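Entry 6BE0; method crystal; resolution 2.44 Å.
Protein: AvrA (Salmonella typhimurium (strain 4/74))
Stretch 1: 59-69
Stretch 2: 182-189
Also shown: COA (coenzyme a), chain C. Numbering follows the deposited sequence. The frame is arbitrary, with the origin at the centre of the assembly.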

# COMPACT_ATOMS: atom_id res chain seq x y z
N TRP A 59 4.04 -21.03 -5.09
CA TRP A 59 3.53 -19.77 -4.56
C TRP A 59 2.84 -18.93 -5.62
O TRP A 59 1.89 -18.20 -5.33
CB TRP A 59 4.67 -18.96 -3.93
CG TRP A 59 5.75 -18.58 -4.91
CD1 TRP A 59 6.85 -19.32 -5.23
CD2 TRP A 59 5.83 -17.39 -5.70
NE1 TRP A 59 7.62 -18.66 -6.16
CE2 TRP A 59 7.01 -17.47 -6.47
CE3 TRP A 59 5.02 -16.26 -5.83
CZ2 TRP A 59 7.40 -16.47 -7.35
CZ3 TRP A 59 5.40 -15.26 -6.71
CH2 TRP A 59 6.58 -15.37 -7.46
N ILE A 60 3.31 -19.04 -6.86
CA ILE A 60 2.88 -18.15 -7.92
C ILE A 60 1.41 -18.36 -8.32
O ILE A 60 0.75 -17.40 -8.73
CB ILE A 60 3.77 -18.30 -9.17
CG1 ILE A 60 3.39 -17.24 -10.21
CG2 ILE A 60 3.66 -19.71 -9.75
CD1 ILE A 60 4.55 -16.81 -11.08
N HIS A 61 0.91 -19.58 -8.19
CA HIS A 61 -0.48 -19.88 -8.53
C HIS A 61 -1.32 -20.24 -7.30
O HIS A 61 -2.32 -20.95 -7.40
CB HIS A 61 -0.56 -21.00 -9.57
CG HIS A 61 0.14 -22.26 -9.17
ND1 HIS A 61 -0.21 -22.99 -8.05
CD2 HIS A 61 1.16 -22.94 -9.75
CE1 HIS A 61 0.57 -24.05 -7.95
NE2 HIS A 61 1.41 -24.05 -8.97
N ILE A 62 -0.91 -19.73 -6.14
CA ILE A 62 -1.71 -19.80 -4.92
C ILE A 62 -2.20 -18.41 -4.55
O ILE A 62 -1.45 -17.43 -4.66
CB ILE A 62 -0.90 -20.41 -3.74
CG1 ILE A 62 -0.67 -21.90 -3.97
CG2 ILE A 62 -1.64 -20.20 -2.41
CD1 ILE A 62 0.33 -22.53 -3.02
N SER A 63 -3.45 -18.32 -4.10
CA SER A 63 -4.02 -17.05 -3.64
C SER A 63 -3.94 -16.95 -2.12
O SER A 63 -4.40 -17.85 -1.41
CB SER A 63 -5.46 -16.91 -4.11
OG SER A 63 -6.05 -15.73 -3.59
N TYR A 64 -3.37 -15.86 -1.64
CA TYR A 64 -3.19 -15.63 -0.20
C TYR A 64 -4.13 -14.55 0.33
O TYR A 64 -4.08 -14.21 1.51
CB TYR A 64 -1.74 -15.24 0.09
CG TYR A 64 -0.73 -16.26 -0.36
CD1 TYR A 64 -0.47 -17.39 0.40
CD2 TYR A 64 -0.03 -16.10 -1.55
CE1 TYR A 64 0.46 -18.33 -0.01
CE2 TYR A 64 0.90 -17.03 -1.97
CZ TYR A 64 1.14 -18.15 -1.19
OH TYR A 64 2.07 -19.08 -1.60
N GLU A 65 -4.99 -14.02 -0.54
CA GLU A 65 -5.86 -12.90 -0.19
C GLU A 65 -6.73 -13.20 1.03
O GLU A 65 -6.82 -12.40 1.95
CB GLU A 65 -6.76 -12.53 -1.37
CG GLU A 65 -6.02 -12.21 -2.65
CD GLU A 65 -6.93 -11.71 -3.75
OE1 GLU A 65 -8.16 -11.68 -3.53
OE2 GLU A 65 -6.42 -11.36 -4.83
N GLU A 66 -7.38 -14.36 1.01
CA GLU A 66 -8.30 -14.75 2.08
C GLU A 66 -7.60 -14.78 3.43
O GLU A 66 -8.16 -14.34 4.43
CB GLU A 66 -8.93 -16.11 1.77
CG GLU A 66 -9.86 -16.63 2.86
CD GLU A 66 -10.96 -15.64 3.22
OE1 GLU A 66 -11.77 -15.32 2.33
OE2 GLU A 66 -11.00 -15.19 4.38
N THR A 67 -6.38 -15.31 3.46
CA THR A 67 -5.63 -15.41 4.71
C THR A 67 -5.19 -14.03 5.17
O THR A 67 -5.28 -13.71 6.35
CB THR A 67 -4.41 -16.33 4.57
OG1 THR A 67 -4.83 -17.63 4.13
CG2 THR A 67 -3.67 -16.47 5.90
N ASP A 68 -4.72 -13.21 4.23
CA ASP A 68 -4.35 -11.83 4.55
C ASP A 68 -5.52 -11.10 5.19
O ASP A 68 -5.35 -10.42 6.20
CB ASP A 68 -3.89 -11.09 3.29
CG ASP A 68 -2.50 -11.49 2.84
OD1 ASP A 68 -1.77 -12.15 3.61
OD2 ASP A 68 -2.13 -11.13 1.70
N LEU A 69 -6.70 -11.25 4.60
CA LEU A 69 -7.91 -10.62 5.13
C LEU A 69 -8.15 -11.05 6.58
O LEU A 69 -8.41 -10.21 7.44
CB LEU A 69 -9.13 -10.96 4.28
CG LEU A 69 -10.42 -10.25 4.69
CD1 LEU A 69 -10.34 -8.76 4.38
CD2 LEU A 69 -11.63 -10.88 4.03
N SER A 182 2.10 -9.50 -8.85
CA SER A 182 1.63 -10.79 -8.37
C SER A 182 0.12 -10.71 -8.13
O SER A 182 -0.45 -9.62 -8.06
CB SER A 182 2.36 -11.20 -7.09
OG SER A 182 2.20 -10.24 -6.06
N SER A 183 -0.52 -11.87 -8.01
CA SER A 183 -1.97 -11.96 -8.13
C SER A 183 -2.75 -11.68 -6.84
O SER A 183 -3.92 -11.30 -6.90
CB SER A 183 -2.35 -13.34 -8.65
OG SER A 183 -1.88 -14.36 -7.78
N SER A 184 -2.12 -11.87 -5.69
CA SER A 184 -2.85 -11.90 -4.42
C SER A 184 -2.15 -11.17 -3.27
O SER A 184 -2.37 -11.50 -2.10
CB SER A 184 -3.09 -13.36 -4.02
OG SER A 184 -1.87 -14.06 -3.91
N GLU A 185 -1.34 -10.16 -3.59
CA GLU A 185 -0.52 -9.49 -2.58
C GLU A 185 -1.00 -8.07 -2.26
O GLU A 185 -0.25 -7.26 -1.72
CB GLU A 185 0.94 -9.44 -3.04
CG GLU A 185 1.71 -10.74 -2.81
CD GLU A 185 0.95 -11.96 -3.30
OE1 GLU A 185 0.45 -12.73 -2.45
OE2 GLU A 185 0.85 -12.15 -4.53
N CYS A 186 -2.26 -7.77 -2.57
CA CYS A 186 -2.79 -6.43 -2.36
C CYS A 186 -2.71 -6.01 -0.89
O CYS A 186 -2.36 -4.88 -0.57
CB CYS A 186 -4.24 -6.33 -2.85
SG CYS A 186 -5.41 -7.46 -2.05
N GLY A 187 -3.01 -6.95 0.01
CA GLY A 187 -2.98 -6.68 1.43
C GLY A 187 -1.59 -6.35 1.96
O GLY A 187 -1.43 -5.41 2.74
N ILE A 188 -0.59 -7.11 1.53
CA ILE A 188 0.78 -6.91 2.01
C ILE A 188 1.33 -5.57 1.54
O ILE A 188 1.94 -4.84 2.32
CB ILE A 188 1.72 -8.04 1.54
CG1 ILE A 188 1.13 -9.41 1.87
CG2 ILE A 188 3.11 -7.88 2.17
CD1 ILE A 188 0.86 -9.63 3.35
N PHE A 189 1.13 -5.26 0.26
CA PHE A 189 1.58 -3.99 -0.30
C PHE A 189 0.95 -2.81 0.44
O PHE A 189 1.63 -1.86 0.80
CB PHE A 189 1.25 -3.91 -1.79
CG PHE A 189 2.32 -4.46 -2.68
CD1 PHE A 189 3.36 -3.66 -3.12
CD2 PHE A 189 2.29 -5.79 -3.08
CE1 PHE A 189 4.35 -4.17 -3.94
CE2 PHE A 189 3.28 -6.30 -3.90
CZ PHE A 189 4.31 -5.49 -4.33
N1A COA C . 5.43 -11.97 -9.66
C2A COA C . 6.49 -11.12 -9.84
N3A COA C . 6.58 -10.38 -10.98
C4A COA C . 5.62 -10.46 -11.95
C5A COA C . 4.56 -11.29 -11.78
C6A COA C . 4.48 -12.05 -10.61
N6A COA C . 3.72 -13.01 -9.88
N7A COA C . 3.76 -11.19 -12.87
C8A COA C . 4.32 -10.29 -13.72
N9A COA C . 5.46 -9.84 -13.16
C1B COA C . 6.38 -8.89 -13.69
C2B COA C . 7.49 -9.47 -14.10
O2B COA C . 8.51 -9.39 -13.08
C3B COA C . 7.93 -8.66 -15.43
O3B COA C . 8.55 -7.42 -15.08
P3B COA C . 10.09 -7.16 -15.48
O7A COA C . 10.99 -8.02 -14.63
O8A COA C . 10.30 -7.49 -16.94
O9A COA C . 10.44 -5.70 -15.25
C4B COA C . 6.78 -8.43 -16.09
O4B COA C . 5.75 -8.20 -14.98
C5B COA C . 6.40 -9.64 -16.93
O5B COA C . 5.08 -9.49 -17.43
P1A COA C . 4.86 -9.24 -19.00
O1A COA C . 6.07 -8.56 -19.60
O2A COA C . 4.63 -10.58 -19.69
O3A COA C . 3.58 -8.32 -19.21
O HOH W 1 1.42 -14.49 -7.42
O HOH W 2 0.35 -15.49 -5.48
O HOH W 3 -4.44 -8.96 -4.63
O HOH W 4 -3.33 -9.73 0.04

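Two segments of one AvrA chain, at least 116 residues apart in sequence wherever they touch, meet over a small, largely polar contact that buries 398 Å² in total. Each runs from loop into the start of a helix, at Glu65 in stretch 1 and Cys186 in stretch 2. They advance in the same direction: the CA atoms of Glu65 and Ser184 lie 5.3 Å apart, those of Asp68 and Gly187 6.2 Å.

Ser182 points its CA-to-CB bond toward stretch 1 but does not reach it. Ser182 OG instead donates to Glu185 OE2 (2.8 Å), and Ser182 CA lies 3.4 Å from N6A of coenzyme A; N1A of the same adenine sits at the edge of the Trp59 ring. Ser183 makes its link to the Ile60 backbone through water 1, which donates to Ile60 O (3.3 Å) and weakly accepts from Ser183 N (3.3 Å). Ser183 O lies 3.2 Å from Glu65 OE2, but both are acceptors, so no hydrogen bond joins them.

Ser184 is the centre of the contact, with the largest covered area of any residue here. Ser184 OG accepts the one direct hydrogen bond between the stretches, a weak one from Tyr64 N (3.3 Å), nearly straight at 163°. Water 2 adds a second tie, donating to Ile62 O (2.8 Å) and hydrogen-bonding Ser184 OG (3.1 Å). One bond back from the hydroxyl, Ser184 CB packs against Glu65 CG at 3.4 Å, so the aliphatic part of the Glu65 side chain lies against the serine.

Glu185, the N-cap residue of its helix, points its CA-to-CB bond away from stretch 1, yet its carboxylate folds back. Glu185 OE2 accepts from Ser184 N (3.2 Å) as well as from Ser182 OG, bracing the loop, while Glu185 OE1 approaches Tyr64 CD2 to 3.5 Å, oblique to the ring.

At the helix start, free backbone NH groups are served by water. Water 3 accepts from Cys186 N (3.2 Å) and donates to Glu65 OE2 (3.1 Å), giving that carboxylate an indirect hold on the helix. Water 4 accepts from Gly187 N (2.8 Å) and donates to both Asp68 OD2 (2.5 Å) and Ser184 O (2.9 Å); it thus joins two acceptors, Asp68 OD2 and Ser184 O, that stand 3.8 Å apart. Gly187 keeps this approach open, since an ideal CB would lie only 3.4 Å from Asp68 CB. Ile188 closes the contact, its CD1 resting 3.7 Å from Asp68 OD1, while Phe189 is out of reach.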